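PDB 4X00: putative hydrolase from Burkholderia cenocepacia, which probably hydrolyses esters, perhaps aryl esters, as an alpha/beta-hydrolase-fold enzyme. Local coordinates for residues L175-H178 with R179-A183; E267-N270 with R271-D275; S274-V277 with R278-L281. All blocks are in the same frame, centred on the assembly; numbering follows the deposited sequence.

Interaction 1: residues L175-H178 with R179-A183; sequences LCFH and RQPDA. With EDO (1,2-ethanediol), chain K.
Phe177 and Pro181 meet by a CH-pi contact in the loop between helix 162-174 and helix 183-194 of this alpha/beta-hydrolase fold. Arg179 comes first along the second half of the loop. Its backbone O passes 3.6 Å from Phe177 CB and takes a 2.8 Å hydrogen bond from O2 of an ethanediol, probably a leftover of the crystallisation liquor. The N atoms of His178 and Arg179 both bond Glu264 OE1, so a single carboxylate oxygen of helix 261-264 holds the bend between the two halves.

Gln180 folds back alongside the CB of Phe177. With its chain bent at chi2 (-62°), the terminal amide comes to lie beside the benzyl group, NE2 3.7 Å from Phe177 CB, its plane 75° from that of the ring. NE2 also lies close to Phe177 O, but the angle is poor there; its hydrogen bond goes to Arg174 O at the end of the preceding helix. Pro181 crosses Phe177 at about a right angle, its CD over the middle of the ring, 3.7 Å from the centroid and 13° off the normal. Pro181 also touches Phe186, while the buried phenyl packs on Leu189 and Leu263 and lies near, without touching, a probable Ser-His-Asp triad. Asp182 then serves as N-cap of helix 183-194, its OD1 accepting a hydrogen bond from Thr185 N.

Interaction 2: residues E267-N270 with R271-D275; sequences ERFN and RDLSD. With EDO (1,2-ethanediol), chain H; EDO (1,2-ethanediol), chain J.
Helix 266-280, the C-terminal helix of the alpha/beta-hydrolase fold, carries this contact between successive turns, and Arg268, Arg271 and Asp272 form a polar cluster on one flank. Four i to i+4 backbone bonds join the turns, from Arg271 N to Glu267 O through Ser274 N to Asn270 O; the one from Asp272 N to Arg268 O is 2.9 Å long and nearly straight at 171°.

Arg271 bends at chi3 (73°), which turns its guanidinium back toward the neighbouring carboxylate. NH2 makes a 3.1 Å salt bridge to Asp272 OD1, reaching it from above the carboxylate plane. The extended Arg268 has its salt bridge from NH1 to Glu265 OE1; its NE stays 4.4 Å from Asp272 OD2, and an ethanediol hydroxyl, O2, spans the gap. That oxygen receives a 2.8 Å bond from Arg268 NE, near the guanidinium plane, and donates to Asp272 OD2 at 2.6 Å. The closeness of the two arginine charges is probably eased by Asp272 and Glu265. Asp272 OD2 is further bonded by Tyr254, on which Arg268 also makes a cation-pi contact.

On the buried flank Phe269 CE2 lies 4.1 Å from Leu273 CD2. These two press against the central sheet, Phe269 on Val136 and Leu225, Leu273 on Val134, while the Asn270 amide reaches Gln53 and the Lys52 carbonyl of helix 51-54, and Asp56 just beyond it.

Interaction 3: residues S274-V277 with R278-L281; sequences SDFV and RMAL. With EDO (1,2-ethanediol), chain J.
Val277 and Leu281 touch one turn apart in the last turn of helix 266-280, the C-terminal helix of the alpha/beta-hydrolase fold. Among the backbone bonds, the i to i+4 pattern continues as far as Leu281 N: Arg278 N reaches Ser274 O at 2.9 Å, Met279 N and Ala280 N follow to Asp275 O and Phe276 O, and Leu281 N still bonds Val277 O at 3.0 Å, though less straight at 145°.

The polar contacts belong to Arg278. Its chain runs extended from CG to NE, back along the helix toward the preceding turn, with its CG 3.2 Å from Ser274 O. One guanidinium face is covered by Ser274 OG, 3.5 Å above the plane and offset toward the rim; that hydroxyl has its hydrogen bond with Tyr62 OH, and Tyr62 also touches Arg278. Asp275 OD1 stands 4.3 Å from Arg278 NH1, too far for a salt bridge. An ethanediol O1 links the two instead, donating to Asp275 OD1 and accepting from Arg278 NH1 at 2.9 Å in the guanidinium plane.

The apolar contacts follow the other sides of the helix. Phe276 and Val277 both pack on Val107 of the central sheet, and Leu281 touches Ser35 and Ala131, both in loops. Met279, folded at chi2 (-82°) and chi3, brings its methyl back to the phenyl, CE 3.5 Å from Phe276 CD1. Val277 and Leu281 lie side by side and point the same way, with Val277 CG1 3.6 Å from Leu281 CD1.

Overall arrangement
Following the chain from the N terminus, interaction 1 comes first, shaping the connection between helices 162-174 and 183-194, which are inserted between strands 132-136 and 222-227. Strands 222-227 and 250-254 then complete the sheet, and helix 261-264 holds that loop from outside through Glu264. Interaction 2 occupies the first and middle turns of helix 266-280 and interaction 3 its final ones; they overlap at Ser274 and Asp275, in series rather than nested, with centres about 10 Å apart, and share one ethanediol. Interactions 1 and 2 come within about 6 Å at their nearest atoms without touching. Interactions 2 and 3 stiffen the helix that packs on strands 132-136, 222-227 and 107-111.

Interaction 1: residues L175-H178 with R179-A183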
# COMPACT_ATOMS: atom_id res chain seq x y z
N LEU A 175 15.10 2.50 5.34
CA LEU A 175 14.95 1.08 5.04
C LEU A 175 13.94 0.84 3.92
O LEU A 175 13.83 -0.29 3.44
CB LEU A 175 14.52 0.32 6.30
CG LEU A 175 15.68 0.19 7.31
CD1 LEU A 175 15.08 -0.30 8.64
CD2 LEU A 175 16.78 -0.76 6.82
N CYS A 176 13.20 1.86 3.51
CA CYS A 176 12.21 1.66 2.45
C CYS A 176 12.86 1.62 1.06
O CYS A 176 12.15 1.37 0.08
CB CYS A 176 11.15 2.77 2.50
SG CYS A 176 9.94 2.61 3.84
N PHE A 177 14.17 1.88 0.97
CA PHE A 177 14.82 1.99 -0.34
C PHE A 177 16.10 1.21 -0.39
O PHE A 177 16.84 1.16 0.61
CB PHE A 177 15.16 3.44 -0.67
CG PHE A 177 13.97 4.36 -0.63
CD1 PHE A 177 13.15 4.50 -1.74
CD2 PHE A 177 13.65 5.08 0.53
CE1 PHE A 177 12.05 5.32 -1.70
CE2 PHE A 177 12.56 5.90 0.56
CZ PHE A 177 11.75 6.03 -0.54
N HIS A 178 16.40 0.63 -1.55
CA HIS A 178 17.78 0.26 -1.87
C HIS A 178 18.45 1.41 -2.62
O HIS A 178 19.52 1.86 -2.21
CB HIS A 178 17.84 -1.03 -2.69
CG HIS A 178 19.23 -1.45 -3.02
ND1 HIS A 178 20.14 -1.82 -2.06
CD2 HIS A 178 19.86 -1.57 -4.21
CE1 HIS A 178 21.28 -2.15 -2.64
NE2 HIS A 178 21.14 -2.01 -3.95
N ARG A 179 17.82 1.84 -3.72
CA ARG A 179 18.24 3.04 -4.47
C ARG A 179 17.68 4.24 -3.69
O ARG A 179 16.50 4.52 -3.79
CB ARG A 179 17.71 3.01 -5.92
CG ARG A 179 18.11 1.84 -6.84
CD ARG A 179 17.58 2.09 -8.27
NE ARG A 179 18.04 1.12 -9.25
CZ ARG A 179 17.78 1.19 -10.56
NH1 ARG A 179 17.03 2.19 -11.05
NH2 ARG A 179 18.25 0.28 -11.38
N GLN A 180 18.49 4.92 -2.88
CA GLN A 180 17.95 6.03 -2.11
C GLN A 180 17.48 7.16 -3.01
O GLN A 180 18.11 7.44 -4.03
CB GLN A 180 18.99 6.59 -1.12
CG GLN A 180 19.35 5.61 -0.00
CD GLN A 180 18.17 5.23 0.91
OE1 GLN A 180 17.33 6.07 1.24
NE2 GLN A 180 18.15 4.00 1.36
N PRO A 181 16.38 7.80 -2.63
CA PRO A 181 15.88 8.95 -3.41
C PRO A 181 16.80 10.15 -3.26
O PRO A 181 17.67 10.16 -2.38
CB PRO A 181 14.50 9.23 -2.81
CG PRO A 181 14.56 8.67 -1.45
CD PRO A 181 15.55 7.53 -1.44
N ASP A 182 16.63 11.16 -4.09
CA ASP A 182 17.44 12.36 -3.89
C ASP A 182 17.05 12.98 -2.54
O ASP A 182 15.99 12.67 -1.96
CB ASP A 182 17.24 13.36 -5.01
CG ASP A 182 15.81 13.80 -5.14
OD1 ASP A 182 15.40 14.71 -4.41
OD2 ASP A 182 15.07 13.23 -5.96
N ALA A 183 17.91 13.86 -2.04
CA ALA A 183 17.77 14.40 -0.70
C ALA A 183 16.47 15.15 -0.53
O ALA A 183 15.86 15.11 0.52
CB ALA A 183 18.95 15.31 -0.34
C1 EDO K . 13.17 7.36 -5.94
O1 EDO K . 12.80 8.62 -5.42
C2 EDO K . 14.02 6.47 -5.04
O2 EDO K . 15.15 5.99 -5.78

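Interaction 2: residues E267-N270 with R271-D275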
# COMPACT_ATOMS: atom_id res chain seq x y z
N GLU A 267 10.09 3.76 -14.30
CA GLU A 267 9.74 3.48 -15.69
C GLU A 267 9.35 2.01 -15.86
O GLU A 267 8.34 1.67 -16.49
CB GLU A 267 10.92 3.81 -16.60
CG GLU A 267 11.34 5.27 -16.55
CD GLU A 267 12.33 5.61 -15.41
OE1 GLU A 267 12.80 4.71 -14.70
OE2 GLU A 267 12.72 6.79 -15.29
N ARG A 268 10.14 1.12 -15.27
CA ARG A 268 9.82 -0.30 -15.29
C ARG A 268 8.51 -0.59 -14.57
O ARG A 268 7.64 -1.31 -15.08
CB ARG A 268 10.97 -1.09 -14.66
CG ARG A 268 10.77 -2.57 -14.58
CD ARG A 268 11.95 -3.20 -13.86
NE ARG A 268 11.85 -4.65 -13.77
CZ ARG A 268 12.73 -5.39 -13.12
NH1 ARG A 268 13.80 -4.80 -12.52
NH2 ARG A 268 12.60 -6.72 -13.11
N PHE A 269 8.33 0.03 -13.40
CA PHE A 269 7.10 -0.20 -12.64
C PHE A 269 5.88 0.23 -13.43
O PHE A 269 4.88 -0.50 -13.47
CB PHE A 269 7.17 0.53 -11.30
CG PHE A 269 5.95 0.30 -10.45
CD1 PHE A 269 5.88 -0.82 -9.63
CD2 PHE A 269 4.86 1.14 -10.54
CE1 PHE A 269 4.74 -1.07 -8.88
CE2 PHE A 269 3.72 0.89 -9.78
CZ PHE A 269 3.66 -0.23 -8.99
N ASN A 270 5.94 1.41 -14.04
CA ASN A 270 4.77 1.92 -14.74
C ASN A 270 4.46 1.09 -15.97
O ASN A 270 3.29 0.95 -16.35
CB ASN A 270 4.99 3.38 -15.14
CG ASN A 270 5.03 4.29 -13.93
OD1 ASN A 270 4.74 3.86 -12.81
ND2 ASN A 270 5.36 5.56 -14.16
N ARG A 271 5.51 0.58 -16.62
CA ARG A 271 5.33 -0.37 -17.72
C ARG A 271 4.63 -1.65 -17.23
O ARG A 271 3.62 -2.09 -17.80
CB ARG A 271 6.71 -0.71 -18.32
CG ARG A 271 6.60 -1.58 -19.58
CD ARG A 271 7.94 -2.28 -19.88
NE ARG A 271 8.18 -3.35 -18.91
CZ ARG A 271 9.37 -3.65 -18.36
NH1 ARG A 271 10.47 -2.99 -18.71
NH2 ARG A 271 9.45 -4.61 -17.45
N ASP A 272 5.15 -2.24 -16.15
CA ASP A 272 4.52 -3.45 -15.60
C ASP A 272 3.08 -3.19 -15.17
O ASP A 272 2.21 -4.04 -15.38
CB ASP A 272 5.34 -3.96 -14.42
CG ASP A 272 6.62 -4.67 -14.83
OD1 ASP A 272 6.78 -5.08 -16.01
OD2 ASP A 272 7.46 -4.85 -13.94
N LEU A 273 2.82 -2.04 -14.56
CA LEU A 273 1.47 -1.74 -14.08
C LEU A 273 0.52 -1.58 -15.25
O LEU A 273 -0.57 -2.19 -15.28
CB LEU A 273 1.49 -0.48 -13.22
CG LEU A 273 0.09 -0.00 -12.78
CD1 LEU A 273 -0.66 -1.11 -11.99
CD2 LEU A 273 0.21 1.27 -11.94
N SER A 274 0.92 -0.81 -16.26
CA SER A 274 0.00 -0.61 -17.39
C SER A 274 -0.26 -1.94 -18.11
O SER A 274 -1.40 -2.24 -18.47
CB SER A 274 0.56 0.44 -18.36
OG SER A 274 -0.36 0.65 -19.43
N ASP A 275 0.79 -2.75 -18.26
CA ASP A 275 0.63 -4.06 -18.90
C ASP A 275 -0.31 -4.95 -18.09
O ASP A 275 -1.13 -5.64 -18.66
CB ASP A 275 1.99 -4.75 -19.08
CG ASP A 275 2.85 -4.07 -20.13
OD1 ASP A 275 2.34 -3.17 -20.84
OD2 ASP A 275 4.03 -4.44 -20.25
C1 EDO H . 10.47 -8.37 -14.61
O1 EDO H . 11.49 -8.00 -15.57
C2 EDO H . 9.27 -7.43 -14.64
O2 EDO H . 9.67 -6.06 -14.74
C1 EDO J . 0.48 -4.78 -23.43
O1 EDO J . 0.97 -3.48 -23.09
C2 EDO J . 1.60 -5.82 -23.38
O2 EDO J . 2.50 -5.65 -24.49

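Interaction 3: residues S274-V277 with R278-L281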
# COMPACT_ATOMS: atom_id res chain seq x y z
N SER A 274 0.92 -0.81 -16.26
CA SER A 274 0.00 -0.61 -17.39
C SER A 274 -0.26 -1.94 -18.11
O SER A 274 -1.40 -2.24 -18.47
CB SER A 274 0.56 0.44 -18.36
OG SER A 274 -0.36 0.65 -19.43
N ASP A 275 0.79 -2.75 -18.26
CA ASP A 275 0.63 -4.06 -18.90
C ASP A 275 -0.31 -4.95 -18.09
O ASP A 275 -1.13 -5.64 -18.66
CB ASP A 275 1.99 -4.75 -19.08
CG ASP A 275 2.85 -4.07 -20.13
OD1 ASP A 275 2.34 -3.17 -20.84
OD2 ASP A 275 4.03 -4.44 -20.25
N PHE A 276 -0.20 -4.92 -16.76
CA PHE A 276 -1.05 -5.73 -15.93
C PHE A 276 -2.52 -5.29 -16.08
O PHE A 276 -3.44 -6.13 -16.23
CB PHE A 276 -0.63 -5.61 -14.47
CG PHE A 276 -1.57 -6.33 -13.53
CD1 PHE A 276 -1.45 -7.70 -13.35
CD2 PHE A 276 -2.60 -5.67 -12.87
CE1 PHE A 276 -2.31 -8.42 -12.53
CE2 PHE A 276 -3.48 -6.37 -12.02
CZ PHE A 276 -3.33 -7.74 -11.85
N VAL A 277 -2.76 -3.98 -16.06
CA VAL A 277 -4.12 -3.49 -16.16
C VAL A 277 -4.71 -3.86 -17.52
O VAL A 277 -5.83 -4.35 -17.59
CB VAL A 277 -4.19 -1.94 -15.94
CG1 VAL A 277 -5.59 -1.42 -16.22
CG2 VAL A 277 -3.72 -1.60 -14.49
N ARG A 278 -3.94 -3.66 -18.58
CA ARG A 278 -4.40 -4.05 -19.93
C ARG A 278 -4.78 -5.52 -20.00
O ARG A 278 -5.80 -5.89 -20.59
CB ARG A 278 -3.31 -3.73 -20.94
CG ARG A 278 -3.18 -2.22 -21.16
CD ARG A 278 -1.89 -1.87 -21.82
NE ARG A 278 -1.95 -0.53 -22.39
CZ ARG A 278 -1.03 -0.04 -23.22
NH1 ARG A 278 0.01 -0.78 -23.58
NH2 ARG A 278 -1.19 1.18 -23.71
N MET A 279 -3.95 -6.37 -19.41
CA MET A 279 -4.21 -7.80 -19.38
C MET A 279 -5.48 -8.11 -18.57
O MET A 279 -6.35 -8.89 -18.99
CB MET A 279 -2.98 -8.52 -18.81
CG MET A 279 -3.14 -10.02 -18.61
SD MET A 279 -3.97 -10.50 -17.06
CE MET A 279 -2.87 -9.76 -15.85
N ALA A 280 -5.61 -7.48 -17.40
CA ALA A 280 -6.72 -7.80 -16.51
C ALA A 280 -8.04 -7.41 -17.14
O ALA A 280 -9.07 -8.07 -16.92
CB ALA A 280 -6.53 -7.09 -15.19
N LEU A 281 -8.01 -6.37 -17.95
CA LEU A 281 -9.24 -5.86 -18.57
C LEU A 281 -9.59 -6.54 -19.90
O LEU A 281 -10.62 -6.23 -20.51
CB LEU A 281 -9.11 -4.34 -18.76
CG LEU A 281 -8.98 -3.58 -17.42
CD1 LEU A 281 -8.78 -2.10 -17.70
CD2 LEU A 281 -10.20 -3.80 -16.53
C1 EDO J . 0.48 -4.78 -23.43
O1 EDO J . 0.97 -3.48 -23.09
C2 EDO J . 1.60 -5.82 -23.38
O2 EDO J . 2.50 -5.65 -24.49